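Local coordinates for protein DNA-binding response regulator, merR family (Colwellia psychrerythraea, PDB 3CNB) that probably binds DNA as a response regulator, this chain being its CheY-like receiver domain, whose predicted phosphorylation would relay a signal, at residues Phe9-Glu15 against Pro55-Asp61; Ile86-Gly92 against Ala107-Lys113; Ile39-Pro43 against Met64-Asp68. All coordinates share one frame; numbering follows the deposited sequence.

Contact 1 of 3, residues Phe9-Glu15 against Pro55-Asp61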
# COMPACT_ATOMS: atom_id res chain seq x y z
N PHE A 9 1.34 10.37 -11.81
CA PHE A 9 1.17 9.93 -10.40
C PHE A 9 0.94 8.42 -10.40
O PHE A 9 0.17 7.91 -11.20
CB PHE A 9 0.03 10.70 -9.73
CG PHE A 9 -0.45 10.11 -8.42
CD1 PHE A 9 -1.77 9.73 -8.26
CD2 PHE A 9 0.42 9.95 -7.35
CE1 PHE A 9 -2.23 9.18 -7.07
CE2 PHE A 9 -0.03 9.39 -6.16
CZ PHE A 9 -1.35 9.00 -6.02
N SER A 10 1.63 7.71 -9.50
CA SER A 10 1.76 6.26 -9.63
C SER A 10 1.49 5.50 -8.33
O SER A 10 2.01 5.86 -7.28
CB SER A 10 3.16 5.93 -10.18
OG SER A 10 3.24 4.59 -10.57
N ILE A 11 0.66 4.46 -8.40
CA ILE A 11 0.34 3.69 -7.21
C ILE A 11 0.66 2.24 -7.46
O ILE A 11 0.26 1.70 -8.48
CB ILE A 11 -1.16 3.81 -6.80
CG1 ILE A 11 -1.49 5.24 -6.40
CG2 ILE A 11 -1.51 2.88 -5.63
CD1 ILE A 11 -2.96 5.56 -6.48
N LEU A 12 1.36 1.61 -6.52
CA LEU A 12 1.63 0.17 -6.56
C LEU A 12 0.84 -0.56 -5.47
O LEU A 12 0.97 -0.26 -4.27
CB LEU A 12 3.15 -0.10 -6.37
CG LEU A 12 3.91 -1.37 -6.81
CD1 LEU A 12 4.78 -1.87 -5.65
CD2 LEU A 12 3.06 -2.50 -7.37
N ILE A 13 0.07 -1.56 -5.88
CA ILE A 13 -0.71 -2.38 -4.97
C ILE A 13 -0.05 -3.73 -4.82
O ILE A 13 0.12 -4.45 -5.79
CB ILE A 13 -2.19 -2.57 -5.48
CG1 ILE A 13 -2.94 -1.25 -5.50
CG2 ILE A 13 -2.96 -3.62 -4.63
CD1 ILE A 13 -4.09 -1.26 -6.48
N ILE A 14 0.32 -4.06 -3.60
CA ILE A 14 0.86 -5.34 -3.25
C ILE A 14 -0.17 -6.21 -2.57
O ILE A 14 -0.49 -6.00 -1.44
CB ILE A 14 2.07 -5.18 -2.38
CG1 ILE A 14 3.18 -4.48 -3.14
CG2 ILE A 14 2.52 -6.47 -1.89
CD1 ILE A 14 4.18 -3.85 -2.33
N GLU A 15 -0.66 -7.21 -3.27
CA GLU A 15 -1.83 -7.97 -2.87
C GLU A 15 -2.02 -9.29 -3.64
O GLU A 15 -2.19 -9.27 -4.80
CB GLU A 15 -3.04 -7.08 -3.06
CG GLU A 15 -4.37 -7.69 -2.80
CD GLU A 15 -4.55 -8.12 -1.40
OE1 GLU A 15 -4.63 -9.30 -1.17
OE2 GLU A 15 -4.57 -7.31 -0.52
N PRO A 55 6.53 3.99 -7.57
CA PRO A 55 5.22 4.43 -7.11
C PRO A 55 5.33 5.58 -6.13
O PRO A 55 6.35 5.74 -5.45
CB PRO A 55 4.65 3.18 -6.43
CG PRO A 55 5.87 2.41 -5.96
CD PRO A 55 6.99 2.75 -6.90
N ASP A 56 4.30 6.41 -6.08
CA ASP A 56 4.27 7.49 -5.11
C ASP A 56 3.61 6.98 -3.85
O ASP A 56 3.89 7.45 -2.77
CB ASP A 56 3.50 8.67 -5.68
CG ASP A 56 4.17 9.23 -6.92
OD1 ASP A 56 5.25 9.84 -6.76
OD2 ASP A 56 3.64 9.04 -8.02
N VAL A 57 2.72 6.01 -4.04
CA VAL A 57 1.93 5.38 -3.00
C VAL A 57 2.05 3.86 -3.13
O VAL A 57 1.93 3.33 -4.24
CB VAL A 57 0.41 5.78 -3.09
CG1 VAL A 57 -0.40 5.10 -1.99
CG2 VAL A 57 0.24 7.31 -2.97
N VAL A 58 2.30 3.16 -2.03
CA VAL A 58 2.07 1.70 -2.03
C VAL A 58 1.04 1.23 -1.02
O VAL A 58 1.09 1.57 0.18
CB VAL A 58 3.35 0.73 -2.00
CG1 VAL A 58 4.62 1.38 -2.53
CG2 VAL A 58 3.55 0.01 -0.67
N MET A 59 0.09 0.46 -1.54
CA MET A 59 -0.89 -0.23 -0.74
C MET A 59 -0.32 -1.61 -0.45
O MET A 59 -0.12 -2.41 -1.36
CB MET A 59 -2.23 -0.32 -1.49
CG MET A 59 -2.72 1.03 -2.07
SD MET A 59 -3.42 2.16 -0.85
CE MET A 59 -4.77 1.20 -0.25
N LEU A 60 -0.07 -1.87 0.82
CA LEU A 60 0.67 -3.04 1.25
C LEU A 60 -0.18 -4.02 2.06
O LEU A 60 -0.56 -3.74 3.21
CB LEU A 60 1.89 -2.58 2.07
CG LEU A 60 2.83 -3.64 2.67
CD1 LEU A 60 3.60 -4.34 1.58
CD2 LEU A 60 3.77 -3.02 3.67
N ASP A 61 -0.48 -5.18 1.49
CA ASP A 61 -1.17 -6.23 2.23
C ASP A 61 -0.16 -6.98 3.12
O ASP A 61 0.78 -7.60 2.62
CB ASP A 61 -1.90 -7.16 1.26
CG ASP A 61 -2.64 -8.30 1.95
OD1 ASP A 61 -3.18 -8.13 3.06
OD2 ASP A 61 -2.70 -9.39 1.34

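Contact 2 of 3, residues Ile86-Gly92 against Ala107-Lys113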
# COMPACT_ATOMS: atom_id res chain seq x y z
N ILE A 86 4.43 7.00 0.04
CA ILE A 86 3.37 6.92 1.06
C ILE A 86 2.91 5.48 1.14
O ILE A 86 2.36 4.94 0.18
CB ILE A 86 2.15 7.81 0.72
CG1 ILE A 86 2.53 9.29 0.60
CG2 ILE A 86 0.99 7.59 1.73
CD1 ILE A 86 1.65 10.03 -0.43
N VAL A 87 3.15 4.86 2.30
CA VAL A 87 2.81 3.47 2.51
C VAL A 87 1.53 3.34 3.34
O VAL A 87 1.47 3.79 4.48
CB VAL A 87 3.97 2.69 3.19
CG1 VAL A 87 3.52 1.29 3.57
CG2 VAL A 87 5.21 2.62 2.27
N ILE A 88 0.53 2.69 2.76
CA ILE A 88 -0.70 2.39 3.48
C ILE A 88 -0.82 0.88 3.64
O ILE A 88 -1.01 0.16 2.66
CB ILE A 88 -1.93 3.00 2.74
CG1 ILE A 88 -1.81 4.54 2.70
CG2 ILE A 88 -3.24 2.62 3.43
CD1 ILE A 88 -2.79 5.22 1.80
N ALA A 89 -0.72 0.40 4.88
CA ALA A 89 -0.90 -1.02 5.15
C ALA A 89 -2.37 -1.46 5.13
O ALA A 89 -3.27 -0.68 5.44
CB ALA A 89 -0.25 -1.40 6.47
N MET A 90 -2.60 -2.71 4.75
CA MET A 90 -3.90 -3.37 4.84
C MET A 90 -3.67 -4.75 5.47
O MET A 90 -2.63 -5.36 5.23
CB MET A 90 -4.52 -3.59 3.45
CG MET A 90 -4.30 -2.50 2.43
SD MET A 90 -5.08 -2.91 0.88
CE MET A 90 -3.81 -3.89 0.08
N THR A 91 -4.62 -5.23 6.25
CA THR A 91 -4.54 -6.57 6.87
C THR A 91 -5.92 -7.12 7.22
O THR A 91 -6.86 -6.36 7.39
CB THR A 91 -3.57 -6.60 8.10
OG1 THR A 91 -3.29 -7.97 8.45
CG2 THR A 91 -4.12 -5.86 9.32
N GLY A 92 -6.04 -8.44 7.30
CA GLY A 92 -7.29 -9.09 7.71
C GLY A 92 -7.56 -8.83 9.17
O GLY A 92 -8.24 -7.86 9.52
N ALA A 107 4.62 3.03 7.88
CA ALA A 107 3.29 3.12 7.26
C ALA A 107 2.49 4.30 7.85
O ALA A 107 2.62 4.58 9.04
CB ALA A 107 2.52 1.82 7.46
N GLU A 108 1.66 4.97 7.04
CA GLU A 108 0.86 6.12 7.55
C GLU A 108 -0.22 5.63 8.48
O GLU A 108 -0.61 6.31 9.45
CB GLU A 108 0.19 6.89 6.40
CG GLU A 108 1.14 7.51 5.42
CD GLU A 108 2.13 8.44 6.06
OE1 GLU A 108 1.75 9.17 7.01
OE2 GLU A 108 3.29 8.43 5.62
N THR A 109 -0.72 4.45 8.17
CA THR A 109 -1.86 3.87 8.83
C THR A 109 -2.06 2.45 8.34
O THR A 109 -1.37 1.98 7.43
CB THR A 109 -3.14 4.72 8.58
OG1 THR A 109 -4.19 4.24 9.43
CG2 THR A 109 -3.55 4.71 7.10
N CYS A 110 -3.01 1.75 8.96
CA CYS A 110 -3.29 0.40 8.60
C CYS A 110 -4.80 0.18 8.56
O CYS A 110 -5.50 0.52 9.50
CB CYS A 110 -2.60 -0.56 9.57
SG CYS A 110 -2.83 -2.31 9.21
N PHE A 111 -5.28 -0.36 7.44
CA PHE A 111 -6.69 -0.64 7.24
C PHE A 111 -6.98 -2.10 7.52
O PHE A 111 -6.26 -2.98 7.04
CB PHE A 111 -7.08 -0.32 5.80
CG PHE A 111 -7.32 1.14 5.56
CD1 PHE A 111 -8.62 1.65 5.57
CD2 PHE A 111 -6.26 2.02 5.32
CE1 PHE A 111 -8.86 3.00 5.34
CE2 PHE A 111 -6.48 3.35 5.09
CZ PHE A 111 -7.79 3.85 5.11
N GLY A 112 -8.04 -2.36 8.29
CA GLY A 112 -8.54 -3.72 8.49
C GLY A 112 -9.38 -4.16 7.31
O GLY A 112 -9.82 -3.33 6.53
N LYS A 113 -9.58 -5.47 7.18
CA LYS A 113 -10.46 -6.02 6.14
C LYS A 113 -11.73 -6.56 6.79
O LYS A 113 -11.65 -7.14 7.86
CB LYS A 113 -9.73 -7.06 5.28
CG LYS A 113 -8.66 -6.43 4.38
CD LYS A 113 -8.02 -7.44 3.46
CE LYS A 113 -6.71 -6.91 2.93
NZ LYS A 113 -5.88 -8.01 2.36
O HOH W 1 4.42 6.21 4.70
O HOH W 2 -10.17 -6.26 9.94

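Contact 3 of 3, residues Ile39-Pro43 against Met64-Asp68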
# COMPACT_ATOMS: atom_id res chain seq x y z
N ILE A 39 -0.37 -3.56 -10.10
CA ILE A 39 -0.51 -4.63 -9.12
C ILE A 39 0.69 -5.59 -9.14
O ILE A 39 1.10 -6.04 -10.20
CB ILE A 39 -1.80 -5.47 -9.30
CG1 ILE A 39 -3.03 -4.57 -9.42
CG2 ILE A 39 -1.99 -6.41 -8.14
CD1 ILE A 39 -4.22 -5.27 -10.08
N ALA A 40 1.21 -5.87 -7.95
CA ALA A 40 2.13 -6.96 -7.75
C ALA A 40 1.40 -8.06 -6.98
O ALA A 40 0.95 -7.85 -5.83
CB ALA A 40 3.33 -6.47 -7.02
N TYR A 41 1.25 -9.22 -7.62
CA TYR A 41 0.46 -10.33 -7.09
C TYR A 41 1.26 -11.28 -6.25
O TYR A 41 0.70 -12.19 -5.65
CB TYR A 41 -0.17 -11.13 -8.23
CG TYR A 41 -1.28 -10.43 -8.98
CD1 TYR A 41 -2.52 -10.21 -8.39
CD2 TYR A 41 -1.09 -9.99 -10.29
CE1 TYR A 41 -3.55 -9.56 -9.08
CE2 TYR A 41 -2.10 -9.35 -10.99
CZ TYR A 41 -3.32 -9.13 -10.38
OH TYR A 41 -4.32 -8.50 -11.09
N ASN A 42 2.58 -11.10 -6.21
CA ASN A 42 3.45 -12.03 -5.50
C ASN A 42 4.66 -11.28 -4.98
O ASN A 42 4.90 -10.18 -5.46
CB ASN A 42 3.87 -13.18 -6.44
CG ASN A 42 4.64 -12.70 -7.64
OD1 ASN A 42 5.77 -12.21 -7.53
ND2 ASN A 42 4.05 -12.86 -8.83
N PRO A 43 5.43 -11.86 -4.03
CA PRO A 43 6.55 -11.11 -3.43
C PRO A 43 7.65 -10.63 -4.39
O PRO A 43 8.21 -9.55 -4.17
CB PRO A 43 7.12 -12.07 -2.39
CG PRO A 43 6.04 -13.08 -2.15
CD PRO A 43 5.31 -13.21 -3.44
N MET A 64 0.16 -11.15 2.61
CA MET A 64 0.61 -11.77 1.37
C MET A 64 1.47 -12.97 1.78
O MET A 64 2.31 -12.86 2.69
CB MET A 64 1.38 -10.78 0.46
CG MET A 64 2.09 -11.45 -0.72
SD MET A 64 2.87 -10.41 -1.97
CE MET A 64 1.41 -10.03 -2.90
N VAL A 65 1.17 -14.11 1.18
CA VAL A 65 1.82 -15.38 1.51
C VAL A 65 3.25 -15.35 0.98
O VAL A 65 3.48 -15.04 -0.19
CB VAL A 65 1.02 -16.58 0.90
CG1 VAL A 65 1.73 -17.92 1.15
CG2 VAL A 65 -0.39 -16.62 1.47
N GLY A 66 4.21 -15.63 1.86
CA GLY A 66 5.62 -15.70 1.44
C GLY A 66 6.38 -14.38 1.44
O GLY A 66 7.44 -14.28 0.81
N MET A 67 5.83 -13.37 2.11
CA MET A 67 6.58 -12.14 2.38
C MET A 67 6.22 -11.54 3.72
O MET A 67 5.08 -11.64 4.18
CB MET A 67 6.49 -11.11 1.23
CG MET A 67 5.22 -10.29 1.13
SD MET A 67 5.48 -8.67 0.31
CE MET A 67 4.08 -7.89 1.11
N ASP A 68 7.20 -10.92 4.35
CA ASP A 68 7.02 -10.28 5.63
C ASP A 68 6.73 -8.80 5.33
O ASP A 68 7.64 -8.06 5.02
CB ASP A 68 8.31 -10.45 6.42
CG ASP A 68 8.24 -9.89 7.84
OD1 ASP A 68 9.08 -10.30 8.66
OD2 ASP A 68 7.39 -9.04 8.14

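Contact 1 of 3, residues Phe9-Glu15 against Pro55-Asp61
Ser10 and Asp56 clasp each other where two parallel strands of the central sheet come together. Asp56 OD2 takes the N-H of Ser10 at 2.8 Å with its anti lone pair, while Asp56 N returns a bond of 2.6 Å to Ser10 O. The same OD2 also lies 3.4 Å from Phe9 CD2, the carboxylate plane turned 21° from the ring. Phe9 CG stands anti to the backbone N (chi1 166°), which brings the ring toward Val57 until CE2 is 3.8 Å from Val57 CG2, a methyl that meets the ring at its edge. Beyond this end the ladder is regular: Leu12 N binds Val57 O, Met59 N binds Leu12 O, Ile14 N binds Met59 O and Asp61 N binds Ile14 O. On the face of Ile11, Val57, Ile13 and Met59, CG1 of Ile11 runs alongside CB of Val57 at 3.9 Å, and CG of Met59 reaches both isoleucines before the chain bends at chi2 to take the sulfur away and again at chi3 to turn its methyl. The other face brings Leu12 CB against Pro55 CB at 3.6 Å and sets the CD1 methyls of Ile14 and Leu60 4.0 Å apart, these two side chains pointing the same way. At the C-terminal end Glu15 OE1 and Asp61 OD2, both acceptors, approach to 3.2 Å, the two carboxylate planes 25° apart. Glu15 OE1 accepts the N-H of Asp17, while OE2 and Asp61 OD1 take salt bridges from Lys113 NZ, which probably offset the repulsion. Asp61 is the predicted phosphorylation site, so this acidic cluster is consistent with the receiver active site. Strand 36-40 flanks 10-14 and strand 86-91 flanks 57-61; Ile13 rests on helix 18-31, Val57 and Met59 on helix 117-129, whereas Ile14 and Leu60 touch Met67.

Contact 2 of 3, residues Ile86-Gly92 against Ala107-Lys113
Lys113 reaches back over the end of the neighbouring strand, and its side chain can be followed outward. CB lies 3.6 Å from Thr91 O and also near Gly92 CA. CG, anti to the carbonyl carbon (chi1 -70°), stays against the same Thr91 oxygen. From there the chain is extended, and it carries CE to 4.0 Å from Met90 CB. NZ finally leaves both segments for salt bridges with Asp61 OD1 and Glu15 OE2. Behind the lysine the strands run parallel, inclined by 28°. Phe111 N donates to Ala89 O from above the carbonyl plane, yet Thr91 N meets Phe111 O at 2.9 Å almost in line with its C=O bond. Glu108 N similarly holds Val87 O, and water 1 joins Val87 N to Glu108 OE2. On one face, the CG2 methyl of Ile88 touches the Phe111 ring obliquely, 3.6 Å from CD2, while Ala89 O sits near the ring plane at its edge. On the other, Cys110 SG lies 3.9 Å from Ala89 CB and 3.8 Å from Thr91 CG2. Ala89, Cys110 and Ala107 all pack on Ile102 of helix 96-104, the crossover of this beta-alpha-beta unit; Phe111 packs on Leu119 of helix 117-129. Water 2 is shared by the carbonyls of Gly92 and Lys113, where the two segments end. The contact therefore divides its chemistry: carbon packs on the Ile88 and Phe111 face, carbon and the cysteine sulfur on the Ala89 and Cys110 face, whereas the cationic tip is delivered to the carboxylates. Such a lysine at the end of the last strand is a hallmark of CheY-like receivers, and its charge would probably help to stabilise negative charge around the predicted phosphoacceptor Asp61.

Contact 3 of 3, residues Ile39-Pro43 against Met64-Asp68
Met64 opens the second segment by laying its thioether against the backbone of the turn that leads from strand 36-40 into helix 43-52. CG stands anti to the backbone N (chi1 169°) and the chain runs straight to the sulfur, which comes 3.6 Å from Pro43 N and just as near Asn42 C. The last torsion then bends, bringing CE to 3.6 Å from Tyr41 O, with Ala40 O close by. Val65 contributes its carbonyl: O faces Pro43 CG at 3.8 Å, and its N is bonded to Asp16 OD2. Gly66 follows with a positive phi (86°) that suits the third position of the type II turn Met64-Met67, and its O approaches the same ring carbon more closely, at 3.5 Å. Met67 completes the grip on the ring. Its CB lies 3.8 Å from Pro43 CB, but the chain beyond CG extends away from the proline. With an alanine in place of Pro43, the carbonyls of Val65 and Gly66 would probably lose the ring carbon they face, and Met64 SD its contact with CD. No hydrogen bond crosses between the segments; the joint relies on van der Waals contacts of carbon and sulfur with each other and with backbone carbonyls. Asp68 is the N-cap of helix 69-77 through weak bonds to OD2, and Asn42 OD1 caps helix 43-52 by accepting Asp45 N. The contact thus fastens the loop following strand 57-61, the one just past the predicted phosphorylation site, to the start of helix 43-52, with Met64 and Met67 also resting on Ile14 of strand 10-14.

All three contacts belong to one receiver domain built on a five-stranded parallel sheet in the order 36-40, 10-14, 57-61, 86-91, 109-112. Contact 1 joins the second and third strands, 57-61 being the middle one, and contact 2 the last pair, their centres about 11 Å apart; a probable hydrogen bond from Met90 N to Leu60 O links them. The centre of contact 3, at the end of strand 36-40, is about 12 Å from that of contact 1 and about 15 Å from that of contact 2, which it does not touch. Along the chain, contacts 1 and 3 interleave and contact 2 follows both. One lysine of contact 2 ties it to the acidic end of contact 1, so the probable phosphorylation site is assembled from separate strands.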